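Local atomic coordinates of histone acetyltransferase (Trypanosoma brucei brucei, PDB entry 6IF4), a protein that probably acetylates lysine residues of histones with acetyl-CoA as a MYST-family enzyme, represented here by its presumed Tudor domain. Residues Q8-T13 / A56-R60; H19-E25 / Y37-V42. One frame throughout, in Å; residues are numbered along the deposited sequence.

Contact 1 of 2, residues Q8-T13 / A56-R60; sequences QKVYAT and ALRER
Y11 and R58 form the hydrogen-bonded pair of a short antiparallel match between strands 9-13 and 57-59: Y11 N donates a hydrogen bond to R58 O (2.8 Å), and R58 N one to Y11 O (2.8 Å); T13 N reaches A56 O beyond them. On the Y11 side of the sheet the phenol ring lies between two arginines. R58 NH2 sits over the CD2 rim of one face, 3.3 Å from Y11 CD2, the rest of the guanidinium reaching past the ring with the two planes 16° apart. Against the opposite face comes the aliphatic part of R60, whose CD makes a CH-pi contact 3.7 Å from the ring centroid. R60 then bends at chi3 (58°), and its NE donates to V10 O at 3.0 Å, while K9 CB lies over the guanidinium face. On the other side, A12 CB meets L57 CD2 at 3.6 Å. One water joins Q8 NE2, K9 O and R60 N, and Q8 OE1 accepts from E5 N. R60 thus works through both methylenes and planar head: it covers a ring, adds a side-chain donor to a carbonyl already paired with A21, and through NH2 to A21 O crosses strand 9-13 to strand 18-28.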
# COMPACT_ATOMS: atom_id res chain seq x y z
N GLN B 8 5.09 -1.21 7.58
CA GLN B 8 4.43 -2.50 7.71
C GLN B 8 4.56 -3.31 6.42
O GLN B 8 4.36 -2.79 5.32
CB GLN B 8 2.96 -2.32 8.07
CG GLN B 8 2.18 -3.62 8.22
CD GLN B 8 0.80 -3.40 8.79
OE1 GLN B 8 0.44 -2.29 9.17
NE2 GLN B 8 0.01 -4.47 8.85
N LYS B 9 4.88 -4.59 6.57
CA LYS B 9 4.88 -5.50 5.44
C LYS B 9 3.45 -5.89 5.09
O LYS B 9 2.67 -6.27 5.96
CB LYS B 9 5.70 -6.75 5.75
CG LYS B 9 7.00 -6.46 6.48
CD LYS B 9 8.02 -7.55 6.24
CE LYS B 9 9.42 -7.08 6.61
NZ LYS B 9 9.79 -5.85 5.88
N VAL B 10 3.11 -5.79 3.80
CA VAL B 10 1.76 -6.06 3.32
C VAL B 10 1.86 -6.80 1.99
O VAL B 10 2.93 -6.96 1.41
CB VAL B 10 0.94 -4.76 3.13
CG1 VAL B 10 0.77 -4.01 4.45
CG2 VAL B 10 1.60 -3.88 2.08
N TYR B 11 0.71 -7.28 1.54
CA TYR B 11 0.51 -7.69 0.16
C TYR B 11 -0.34 -6.62 -0.52
O TYR B 11 -1.33 -6.16 0.05
CB TYR B 11 -0.19 -9.04 0.05
CG TYR B 11 0.67 -10.23 0.42
CD1 TYR B 11 1.68 -10.67 -0.43
CD2 TYR B 11 0.47 -10.92 1.61
CE1 TYR B 11 2.47 -11.76 -0.09
CE2 TYR B 11 1.25 -12.01 1.95
CZ TYR B 11 2.25 -12.42 1.10
OH TYR B 11 3.02 -13.51 1.44
N ALA B 12 0.06 -6.23 -1.72
CA ALA B 12 -0.63 -5.18 -2.46
C ALA B 12 -0.94 -5.66 -3.86
O ALA B 12 -0.11 -6.30 -4.51
CB ALA B 12 0.21 -3.89 -2.52
N THR B 13 -2.15 -5.36 -4.33
CA THR B 13 -2.50 -5.72 -5.69
C THR B 13 -1.71 -4.86 -6.67
O THR B 13 -1.41 -3.68 -6.42
CB THR B 13 -4.00 -5.55 -5.94
OG1 THR B 13 -4.37 -4.18 -5.71
CG2 THR B 13 -4.80 -6.46 -5.03
N ALA B 56 -6.98 -2.48 -1.38
CA ALA B 56 -6.00 -3.14 -2.23
C ALA B 56 -4.91 -3.84 -1.44
O ALA B 56 -4.00 -4.42 -2.05
CB ALA B 56 -5.37 -2.13 -3.20
N LEU B 57 -4.98 -3.83 -0.11
CA LEU B 57 -3.90 -4.31 0.73
C LEU B 57 -4.35 -5.47 1.60
O LEU B 57 -5.53 -5.62 1.93
CB LEU B 57 -3.36 -3.19 1.64
CG LEU B 57 -2.87 -1.90 0.98
CD1 LEU B 57 -2.36 -0.93 2.03
CD2 LEU B 57 -1.80 -2.21 -0.05
N ARG B 58 -3.37 -6.29 1.99
CA ARG B 58 -3.55 -7.38 2.92
C ARG B 58 -2.36 -7.40 3.86
O ARG B 58 -1.24 -7.05 3.47
CB ARG B 58 -3.64 -8.75 2.23
CG ARG B 58 -4.87 -8.98 1.38
CD ARG B 58 -5.05 -10.47 1.11
NE ARG B 58 -3.93 -11.07 0.40
CZ ARG B 58 -3.06 -11.92 0.95
NH1 ARG B 58 -3.16 -12.25 2.23
NH2 ARG B 58 -2.07 -12.42 0.22
N GLU B 59 -2.59 -7.80 5.11
CA GLU B 59 -1.48 -8.04 6.02
C GLU B 59 -0.58 -9.12 5.44
O GLU B 59 -1.03 -10.02 4.72
CB GLU B 59 -2.00 -8.48 7.39
CG GLU B 59 -2.55 -7.37 8.27
CD GLU B 59 -3.01 -7.88 9.62
OE1 GLU B 59 -3.76 -7.16 10.31
OE2 GLU B 59 -2.61 -9.01 9.99
N ARG B 60 0.70 -9.03 5.77
CA ARG B 60 1.70 -10.02 5.33
C ARG B 60 2.55 -10.44 6.54
O ARG B 60 3.27 -9.63 7.07
CB ARG B 60 2.55 -9.49 4.17
CG ARG B 60 3.72 -10.38 3.77
CD ARG B 60 4.48 -10.00 2.52
NE ARG B 60 5.09 -8.70 2.45
CZ ARG B 60 6.37 -8.44 2.65
NH1 ARG B 60 7.20 -9.41 2.93
NH2 ARG B 60 6.82 -7.21 2.57
O HOH W 1 1.06 -7.17 8.20
O HOH W 2 -2.97 -4.13 9.61

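Contact 2 of 2, residues H19-E25 / Y37-V42; sequences HAAIIQE and YYVHYV
Q24 lies along the Y38 side chain where strands 18-28 and 35-41 pair antiparallel. CB sits 3.3 Å from Y38 O, the carbonyl that also receives Q24 N. CG, placed beside the backbone N by a chi1 of -71°, comes 3.8 Å from H40 CB. The chain bends at chi2, and the amide then divides its neighbours: OE1 approaches H40 CB at 3.7 Å, whereas NE2 comes to the edge of the Y38 ring, 3.7 Å from CD2, with amide and ring planes 63° apart. Behind this side chain is a classic beta bulge, Q24 and E25 together facing Y38, within the hairpin of a small SH3-type barrel, consistent with the presumed Tudor domain. Y38 O takes a short bond from Q24 N (2.6 Å) and a weak one from E25 N, and Y38 N returns one to E25 O. Before the bulge the pairing is regular, I22 and H40 exchanging two backbone bonds. Beyond the Q24 amide, the H40 ring is held through ND1 by D49, and the Y38 ring meets W51. On the buried face I23 CD1 packs 3.9 Å from Y37 CD1. On the H40 side, toward the V42 end, I22 CD1 rests on V42 CG2 at 3.7 Å.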
# COMPACT_ATOMS: atom_id res chain seq x y z
N HIS B 19 1.30 -8.79 -4.65
CA HIS B 19 2.75 -8.82 -4.55
C HIS B 19 3.17 -8.34 -3.17
O HIS B 19 2.54 -7.46 -2.60
CB HIS B 19 3.40 -7.95 -5.63
CG HIS B 19 3.23 -8.49 -7.02
ND1 HIS B 19 4.09 -9.43 -7.56
CD2 HIS B 19 2.30 -8.23 -7.97
CE1 HIS B 19 3.69 -9.72 -8.79
NE2 HIS B 19 2.61 -9.01 -9.06
N ALA B 20 4.24 -8.94 -2.64
CA ALA B 20 4.82 -8.45 -1.40
C ALA B 20 5.20 -6.98 -1.54
O ALA B 20 5.75 -6.56 -2.56
CB ALA B 20 6.04 -9.28 -1.02
N ALA B 21 4.88 -6.20 -0.52
CA ALA B 21 5.11 -4.76 -0.56
C ALA B 21 5.34 -4.25 0.85
O ALA B 21 5.23 -4.98 1.84
CB ALA B 21 3.93 -4.04 -1.23
N ILE B 22 5.66 -2.96 0.93
CA ILE B 22 5.86 -2.26 2.20
C ILE B 22 5.20 -0.90 2.06
O ILE B 22 5.15 -0.32 0.97
CB ILE B 22 7.36 -2.11 2.56
CG1 ILE B 22 8.02 -3.48 2.74
CG2 ILE B 22 7.55 -1.29 3.83
CD1 ILE B 22 9.54 -3.42 2.78
N ILE B 23 4.67 -0.39 3.16
CA ILE B 23 4.02 0.91 3.16
C ILE B 23 5.07 1.98 3.46
O ILE B 23 5.71 1.97 4.51
CB ILE B 23 2.87 0.95 4.17
CG1 ILE B 23 1.73 0.13 3.56
CG2 ILE B 23 2.43 2.37 4.44
CD1 ILE B 23 0.59 -0.04 4.43
N GLN B 24 5.23 2.91 2.52
CA GLN B 24 6.22 3.97 2.65
C GLN B 24 5.66 5.20 3.34
O GLN B 24 6.40 5.87 4.07
CB GLN B 24 6.71 4.41 1.27
CG GLN B 24 7.58 3.42 0.54
CD GLN B 24 8.67 4.12 -0.25
OE1 GLN B 24 9.72 3.53 -0.56
NE2 GLN B 24 8.45 5.39 -0.57
N GLU B 25 4.38 5.47 3.16
CA GLU B 25 3.77 6.69 3.66
C GLU B 25 2.28 6.44 3.87
O GLU B 25 1.69 5.58 3.21
CB GLU B 25 3.95 7.87 2.69
CG GLU B 25 5.37 8.35 2.49
CD GLU B 25 5.95 9.02 3.72
OE1 GLU B 25 5.16 9.46 4.58
OE2 GLU B 25 7.19 9.12 3.81
N TYR B 37 -2.35 4.82 1.20
CA TYR B 37 -1.03 4.30 1.53
C TYR B 37 -0.15 4.33 0.29
O TYR B 37 -0.56 3.86 -0.78
CB TYR B 37 -1.13 2.88 2.08
CG TYR B 37 -2.15 2.74 3.19
CD1 TYR B 37 -1.81 2.99 4.51
CD2 TYR B 37 -3.46 2.37 2.91
CE1 TYR B 37 -2.74 2.87 5.52
CE2 TYR B 37 -4.40 2.24 3.92
CZ TYR B 37 -4.04 2.49 5.22
OH TYR B 37 -4.96 2.38 6.23
N TYR B 38 1.05 4.89 0.43
CA TYR B 38 2.04 4.87 -0.64
C TYR B 38 2.85 3.60 -0.46
O TYR B 38 3.66 3.49 0.47
CB TYR B 38 2.93 6.11 -0.59
CG TYR B 38 3.73 6.32 -1.85
CD1 TYR B 38 3.09 6.57 -3.06
CD2 TYR B 38 5.12 6.28 -1.84
CE1 TYR B 38 3.82 6.77 -4.22
CE2 TYR B 38 5.85 6.48 -2.99
CZ TYR B 38 5.19 6.72 -4.18
OH TYR B 38 5.92 6.91 -5.33
N VAL B 39 2.63 2.63 -1.34
CA VAL B 39 3.22 1.30 -1.18
C VAL B 39 4.40 1.18 -2.12
O VAL B 39 4.41 1.75 -3.22
CB VAL B 39 2.17 0.19 -1.44
CG1 VAL B 39 0.85 0.54 -0.76
CG2 VAL B 39 1.97 -0.05 -2.92
N HIS B 40 5.43 0.48 -1.66
CA HIS B 40 6.55 0.10 -2.50
C HIS B 40 6.54 -1.42 -2.66
O HIS B 40 6.51 -2.15 -1.66
CB HIS B 40 7.88 0.56 -1.89
CG HIS B 40 9.09 -0.03 -2.55
ND1 HIS B 40 9.44 0.26 -3.85
CD2 HIS B 40 10.02 -0.89 -2.10
CE1 HIS B 40 10.53 -0.40 -4.17
NE2 HIS B 40 10.91 -1.11 -3.12
N TYR B 41 6.55 -1.88 -3.90
CA TYR B 41 6.60 -3.31 -4.16
C TYR B 41 8.03 -3.77 -3.95
O TYR B 41 8.97 -3.24 -4.55
CB TYR B 41 6.10 -3.64 -5.57
CG TYR B 41 4.67 -3.23 -5.77
CD1 TYR B 41 3.63 -4.10 -5.46
CD2 TYR B 41 4.35 -1.97 -6.25
CE1 TYR B 41 2.31 -3.73 -5.64
CE2 TYR B 41 3.05 -1.59 -6.43
CZ TYR B 41 2.03 -2.46 -6.13
OH TYR B 41 0.73 -2.07 -6.31
N VAL B 42 8.18 -4.78 -3.09
CA VAL B 42 9.48 -5.17 -2.58
C VAL B 42 10.41 -5.65 -3.69
O VAL B 42 11.62 -5.42 -3.64
CB VAL B 42 9.25 -6.24 -1.50
CG1 VAL B 42 10.41 -7.16 -1.41
CG2 VAL B 42 8.95 -5.57 -0.16

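In the fold
Both contacts are antiparallel strand pairings in one sheet, and strand 18-28, next to strand 9-13, brings them together. Contact 2 pairs strands inside the sheet and is the more buried; it is nested in the chain between the segments of contact 1, the edge pairing, which adds the outermost strand 57-59 and has more exposed residues. Each has a buried apolar side, and the two meet there: L57 CD1 packs on Y37 CD2 at 3.6 Å. They differ more on their outward sides, where contact 1 relies on arginine, tyrosine and bridging waters, and contact 2 on an amide beside aromatic side chains. A probable hydrogen bond from Y41 OH to T13 O also joins them, with R60 as the second polar tie.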